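Local coordinates for DR2417 (Deinococcus radiodurans, PDB 4XWW), which probably degrades and matures RNA as a metal-dependent 5'-3' exonuclease, possibly with endonuclease activity, and works as a homodimer, at residues 34-48 / 69-83. Residues are numbered along the deposited sequence; the frame is centred on the assembly and turned at random.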
loop_
_atom_site.group_PDB
_atom_site.type_symbol
_atom_site.label_atom_id
_atom_site.label_comp_id
_atom_site.label_asym_id
_atom_site.label_seq_id
_atom_site.Cartn_x
_atom_site.Cartn_y
_atom_site.Cartn_z
ATOM N N ILE A 34 11.642 18.147 12.823
ATOM C CA ILE A 34 12.321 19.391 13.128
ATOM C C ILE A 34 11.522 20.125 14.206
ATOM O O ILE A 34 10.321 20.391 14.057
ATOM C CB ILE A 34 12.528 20.292 11.878
ATOM C CG1 ILE A 34 13.082 21.660 12.310
ATOM C CG2 ILE A 34 11.228 20.431 11.054
ATOM C CD1 ILE A 34 13.652 22.503 11.168
ATOM N N THR A 35 12.205 20.429 15.306
ATOM C CA THR A 35 11.566 21.029 16.467
ATOM C C THR A 35 12.328 22.275 16.903
ATOM O O THR A 35 13.561 22.261 17.058
ATOM C CB THR A 35 11.487 20.033 17.633
ATOM O OG1 THR A 35 10.882 18.822 17.172
ATOM C CG2 THR A 35 10.664 20.606 18.780
ATOM N N VAL A 36 11.567 23.344 17.099
ATOM C CA VAL A 36 12.097 24.628 17.512
ATOM C C VAL A 36 11.791 24.832 18.984
ATOM O O VAL A 36 10.674 24.581 19.435
ATOM C CB VAL A 36 11.491 25.771 16.659
ATOM C CG1 VAL A 36 11.846 27.120 17.218
ATOM C CG2 VAL A 36 11.954 25.638 15.213
ATOM N N PHE A 37 12.808 25.260 19.732
ATOM C CA PHE A 37 12.644 25.731 21.104
ATOM C C PHE A 37 12.939 27.216 21.167
ATOM O O PHE A 37 13.986 27.660 20.701
ATOM C CB PHE A 37 13.562 24.969 22.063
ATOM C CG PHE A 37 13.220 23.511 22.181
ATOM C CD1 PHE A 37 12.266 23.086 23.091
ATOM C CD2 PHE A 37 13.836 22.568 21.369
ATOM C CE1 PHE A 37 11.930 21.734 23.189
ATOM C CE2 PHE A 37 13.511 21.222 21.472
ATOM C CZ PHE A 37 12.561 20.809 22.388
ATOM N N ARG A 38 12.014 27.992 21.724
ATOM C CA ARG A 38 12.224 29.421 21.825
ATOM C C ARG A 38 11.998 29.919 23.244
ATOM O O ARG A 38 10.962 29.651 23.855
ATOM C CB ARG A 38 11.319 30.201 20.866
ATOM C CG ARG A 38 11.575 31.713 20.938
ATOM C CD ARG A 38 10.757 32.519 19.939
ATOM N NE ARG A 38 10.961 33.948 20.188
ATOM C CZ ARG A 38 10.272 34.929 19.615
ATOM N NH1 ARG A 38 9.313 34.655 18.743
ATOM N NH2 ARG A 38 10.547 36.193 19.923
ATOM N N TYR A 39 13.004 30.619 23.749
ATOM C CA TYR A 39 12.897 31.358 25.008
ATOM C C TYR A 39 13.406 32.791 24.826
ATOM O O TYR A 39 14.590 33.016 24.564
ATOM C CB TYR A 39 13.677 30.660 26.125
ATOM C CG TYR A 39 13.391 31.283 27.471
ATOM C CD1 TYR A 39 14.097 32.397 27.898
ATOM C CD2 TYR A 39 12.383 30.791 28.291
ATOM C CE1 TYR A 39 13.827 32.993 29.102
ATOM C CE2 TYR A 39 12.103 31.392 29.518
ATOM C CZ TYR A 39 12.840 32.493 29.912
ATOM O OH TYR A 39 12.600 33.115 31.120
ATOM N N GLY A 40 12.509 33.759 24.973
ATOM C CA GLY A 40 12.855 35.148 24.729
ATOM C C GLY A 40 13.276 35.303 23.284
ATOM O O GLY A 40 12.549 34.888 22.382
ATOM N N ASP A 41 14.460 35.867 23.059
ATOM C CA ASP A 41 14.938 36.055 21.693
ATOM C C ASP A 41 16.012 35.037 21.302
ATOM O O ASP A 41 16.866 35.307 20.458
ATOM C CB ASP A 41 15.460 37.475 21.502
ATOM C CG ASP A 41 14.335 38.498 21.413
ATOM O OD1 ASP A 41 13.173 38.094 21.177
ATOM O OD2 ASP A 41 14.617 39.705 21.570
ATOM N N GLU A 42 15.963 33.863 21.920
ATOM C CA GLU A 42 16.896 32.799 21.581
ATOM C C GLU A 42 16.152 31.576 21.073
ATOM O O GLU A 42 15.115 31.189 21.612
ATOM C CB GLU A 42 17.768 32.426 22.787
ATOM C CG GLU A 42 18.676 33.567 23.259
ATOM C CD GLU A 42 19.562 33.164 24.433
ATOM O OE1 GLU A 42 19.307 32.104 25.045
ATOM O OE2 GLU A 42 20.515 33.914 24.749
ATOM N N ILE A 43 16.708 30.965 20.036
ATOM C CA ILE A 43 16.146 29.743 19.495
ATOM C C ILE A 43 17.194 28.648 19.376
ATOM O O ILE A 43 18.304 28.893 18.927
ATOM C CB ILE A 43 15.505 29.995 18.109
ATOM C CG1 ILE A 43 14.169 30.721 18.290
ATOM C CG2 ILE A 43 15.332 28.684 17.348
ATOM C CD1 ILE A 43 13.568 31.272 16.991
ATOM N N VAL A 44 16.823 27.438 19.780
ATOM C CA VAL A 44 17.591 26.242 19.467
ATOM C C VAL A 44 16.721 25.366 18.578
ATOM O O VAL A 44 15.532 25.205 18.852
ATOM C CB VAL A 44 17.994 25.479 20.737
ATOM C CG1 VAL A 44 18.852 24.263 20.384
ATOM C CG2 VAL A 44 18.746 26.409 21.694
ATOM N N VAL A 45 17.298 24.813 17.515
ATOM C CA VAL A 45 16.536 23.918 16.622
ATOM C C VAL A 45 17.054 22.491 16.760
ATOM O O VAL A 45 18.251 22.276 16.950
ATOM C CB VAL A 45 16.636 24.364 15.144
ATOM C CG1 VAL A 45 15.619 23.581 14.259
ATOM C CG2 VAL A 45 16.385 25.860 15.010
ATOM N N VAL A 46 16.166 21.505 16.650
ATOM C CA VAL A 46 16.579 20.115 16.777
ATOM C C VAL A 46 16.202 19.349 15.507
ATOM O O VAL A 46 15.029 19.301 15.148
ATOM C CB VAL A 46 15.947 19.458 18.009
ATOM C CG1 VAL A 46 16.352 17.976 18.095
ATOM C CG2 VAL A 46 16.365 20.212 19.291
ATOM N N ASP A 47 17.218 18.916 14.770
ATOM C CA ASP A 47 17.067 18.046 13.611
ATOM C C ASP A 47 16.594 18.818 12.377
ATOM O O ASP A 47 16.133 19.951 12.487
ATOM C CB ASP A 47 16.173 16.847 13.933
ATOM C CG ASP A 47 16.888 15.808 14.782
ATOM O OD1 ASP A 47 18.121 15.915 14.926
ATOM O OD2 ASP A 47 16.224 14.893 15.303
ATOM N N GLY A 48 16.717 18.201 11.208
ATOM C CA GLY A 48 16.208 18.767 9.971
ATOM C C GLY A 48 15.926 17.679 8.954
ATOM O O GLY A 48 16.639 17.557 7.966
ATOM N N TYR A 69 9.039 30.075 9.521
ATOM C CA TYR A 69 9.258 30.549 10.886
ATOM C C TYR A 69 10.730 30.865 11.149
ATOM O O TYR A 69 11.049 31.908 11.721
ATOM C CB TYR A 69 8.758 29.525 11.908
ATOM C CG TYR A 69 8.918 29.996 13.340
ATOM C CD1 TYR A 69 7.950 30.783 13.951
ATOM C CD2 TYR A 69 10.045 29.661 14.075
ATOM C CE1 TYR A 69 8.108 31.221 15.260
ATOM C CE2 TYR A 69 10.202 30.074 15.366
ATOM C CZ TYR A 69 9.236 30.851 15.962
ATOM O OH TYR A 69 9.424 31.276 17.263
ATOM N N LEU A 70 11.618 29.964 10.736
ATOM C CA LEU A 70 13.055 30.141 10.959
ATOM C C LEU A 70 13.613 31.314 10.176
ATOM O O LEU A 70 14.513 32.010 10.646
ATOM C CB LEU A 70 13.816 28.857 10.600
ATOM C CG LEU A 70 13.431 27.643 11.447
ATOM C CD1 LEU A 70 14.245 26.407 11.076
ATOM C CD2 LEU A 70 13.630 27.987 12.896
ATOM N N LEU A 71 13.077 31.541 8.979
ATOM C CA LEU A 71 13.483 32.690 8.180
ATOM C C LEU A 71 13.103 33.988 8.866
ATOM O O LEU A 71 13.877 34.938 8.872
ATOM C CB LEU A 71 12.853 32.625 6.787
ATOM C CG LEU A 71 13.324 31.432 5.958
ATOM C CD1 LEU A 71 12.425 31.231 4.750
ATOM C CD2 LEU A 71 14.768 31.650 5.518
ATOM N N GLU A 72 11.908 34.029 9.440
ATOM C CA GLU A 72 11.447 35.237 10.100
ATOM C C GLU A 72 12.330 35.569 11.296
ATOM O O GLU A 72 12.566 36.736 11.602
ATOM C CB GLU A 72 9.990 35.095 10.552
ATOM C CG GLU A 72 9.524 36.256 11.417
ATOM C CD GLU A 72 8.057 36.182 11.779
ATOM O OE1 GLU A 72 7.313 35.445 11.097
ATOM O OE2 GLU A 72 7.648 36.868 12.742
ATOM N N HIS A 73 12.820 34.531 11.964
ATOM C CA HIS A 73 13.537 34.697 13.222
ATOM C C HIS A 73 14.990 34.235 13.149
ATOM O O HIS A 73 15.567 33.824 14.160
ATOM C CB HIS A 73 12.811 33.936 14.328
ATOM C CG HIS A 73 11.396 34.368 14.528
ATOM N ND1 HIS A 73 11.044 35.452 15.300
ATOM C CD2 HIS A 73 10.231 33.849 14.056
ATOM C CE1 HIS A 73 9.729 35.587 15.299
ATOM N NE2 HIS A 73 9.217 34.623 14.548
ATOM N N GLN A 74 15.583 34.317 11.962
ATOM C CA GLN A 74 16.878 33.678 11.739
ATOM C C GLN A 74 17.975 34.225 12.643
ATOM O O GLN A 74 18.849 33.477 13.066
ATOM C CB GLN A 74 17.292 33.795 10.269
ATOM C CG GLN A 74 17.234 35.175 9.670
ATOM C CD GLN A 74 17.574 35.147 8.187
ATOM O OE1 GLN A 74 18.739 35.252 7.807
ATOM N NE2 GLN A 74 16.555 34.984 7.342
ATOM N N ASP A 75 17.920 35.521 12.946
ATOM C CA ASP A 75 18.906 36.153 13.817
ATOM C C ASP A 75 18.879 35.630 15.244
ATOM O O ASP A 75 19.820 35.846 16.002
ATOM C CB ASP A 75 18.698 37.669 13.841
ATOM C CG ASP A 75 19.138 38.331 12.563
ATOM O OD1 ASP A 75 19.926 37.713 11.816
ATOM O OD2 ASP A 75 18.702 39.472 12.306
ATOM N N LYS A 76 17.792 34.965 15.618
ATOM C CA LYS A 76 17.641 34.479 16.985
ATOM C C LYS A 76 18.189 33.061 17.157
ATOM O O LYS A 76 18.390 32.601 18.280
ATOM C CB LYS A 76 16.165 34.514 17.402
ATOM C CG LYS A 76 15.552 35.911 17.443
ATOM C CD LYS A 76 14.098 35.845 17.876
ATOM C CE LYS A 76 13.457 37.228 17.816
ATOM N NZ LYS A 76 13.264 37.683 16.417
ATOM N N ILE A 77 18.440 32.384 16.041
ATOM C CA ILE A 77 18.858 30.982 16.078
ATOM C C ILE A 77 20.271 30.854 16.649
ATOM O O ILE A 77 21.232 31.393 16.088
ATOM C CB ILE A 77 18.811 30.332 14.679
ATOM C CG1 ILE A 77 17.391 30.353 14.105
ATOM C CG2 ILE A 77 19.328 28.870 14.743
ATOM C CD1 ILE A 77 17.345 30.081 12.628
ATOM N N LYS A 78 20.384 30.170 17.783
ATOM C CA LYS A 78 21.662 30.071 18.477
ATOM C C LYS A 78 22.422 28.831 18.048
ATOM O O LYS A 78 23.643 28.761 18.185
ATOM C CB LYS A 78 21.457 30.059 19.991
ATOM C CG LYS A 78 20.943 31.368 20.532
ATOM C CD LYS A 78 21.903 32.500 20.181
ATOM C CE LYS A 78 21.198 33.833 20.249
ATOM N NZ LYS A 78 22.085 34.958 19.810
ATOM N N GLY A 79 21.700 27.849 17.525
ATOM C CA GLY A 79 22.345 26.618 17.118
ATOM C C GLY A 79 21.415 25.450 16.897
ATOM O O GLY A 79 20.194 25.565 17.026
ATOM N N TRP A 80 22.022 24.307 16.583
ATOM C CA TRP A 80 21.318 23.122 16.182
ATOM C C TRP A 80 21.800 21.913 16.971
ATOM O O TRP A 80 22.991 21.803 17.283
ATOM C CB TRP A 80 21.533 22.876 14.684
ATOM C CG TRP A 80 20.272 22.707 13.862
ATOM C CD1 TRP A 80 19.485 21.587 13.774
ATOM C CD2 TRP A 80 19.671 23.680 13.000
ATOM N NE1 TRP A 80 18.434 21.810 12.917
ATOM C CE2 TRP A 80 18.529 23.084 12.422
ATOM C CE3 TRP A 80 19.990 24.999 12.653
ATOM C CZ2 TRP A 80 17.700 23.759 11.525
ATOM C CZ3 TRP A 80 19.162 25.671 11.759
ATOM C CH2 TRP A 80 18.032 25.045 11.206
ATOM N N ILE A 81 20.861 21.021 17.274
ATOM C CA ILE A 81 21.124 19.698 17.819
ATOM C C ILE A 81 20.724 18.655 16.778
ATOM O O ILE A 81 19.611 18.716 16.255
ATOM C CB ILE A 81 20.316 19.449 19.103
ATOM C CG1 ILE A 81 20.753 20.410 20.216
ATOM C CG2 ILE A 81 20.429 17.999 19.572
ATOM C CD1 ILE A 81 19.814 20.381 21.377
ATOM N N LEU A 82 21.624 17.720 16.473
ATOM C CA LEU A 82 21.302 16.616 15.560
ATOM C C LEU A 82 21.340 15.296 16.330
ATOM O O LEU A 82 22.411 14.882 16.786
ATOM C CB LEU A 82 22.284 16.576 14.379
ATOM C CG LEU A 82 22.421 17.849 13.555
ATOM C CD1 LEU A 82 23.296 17.576 12.338
ATOM C CD2 LEU A 82 21.028 18.291 13.110
ATOM N N THR A 83 20.186 14.634 16.470
ATOM C CA THR A 83 20.096 13.472 17.360
ATOM C C THR A 83 20.678 12.181 16.770
ATOM O O THR A 83 21.200 11.355 17.504
ATOM C CB THR A 83 18.639 13.183 17.811
ATOM O OG1 THR A 83 17.802 12.904 16.672
ATOM C CG2 THR A 83 18.051 14.378 18.605
HETATM O O HOH W 1 7.565 32.390 18.503
HETATM O O HOH W 2 19.214 36.827 19.943
#
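In the metallo-beta-lactamase fold of this nuclease, strands 42-46 and 77-82 pair in parallel, their axes 20° apart, and lead into the zinc site. Ile43 and Val45 each use both N and O in backbone hydrogen bonds to the partner chain (Ile43 N to Lys76 O, Lys78 N to Ile43 O, Val45 N to Gly79 O, Ile81 N to Val45 O), and Asp47 N to Ile81 O ends the ladder; Gly79 N is buried without a partner. Beyond it, the Asp47 carboxylate grips Thr83 twice through its syn lone pairs: OD1 takes Thr83 N (2.9 Å) and OD2 takes Thr83 OG1 (2.9 Å). OD2 is also hydrogen-bonded to ND1 of the zinc ligand His89, so Asp47 is a second-shell residue that probably orients that imidazole. Trp80 lies flat against Val45, whose CB sits over the five-membered ring, 3.7 Å from its centroid, in a CH-pi contact. With chi1 at -127°, close to eclipsed, the indole swings back to the partner strand, and NE1 donates to Asp47 O (3.0 Å) almost straight but from above the carbonyl plane. On the same face of the sheet, Leu70 CD2 packs on Val36 CG2 (3.7 Å), while its CD1 meets Ile34 CD1 tip to tip. At the hairpin end, extended Arg38 lays CD 3.2 Å from Tyr69 OH; Gly40 O, in the guanidinium plane, holds NE (2.9 Å). Helix 68-72 thus covers one face of hairpin 34-46, where the rings of Phe97 and Trp80 meet edge-to-face; on the other face Val44, Val46 and Ile81 meet strands 144-150 and 159-165 of the second sheet, completing the sandwich.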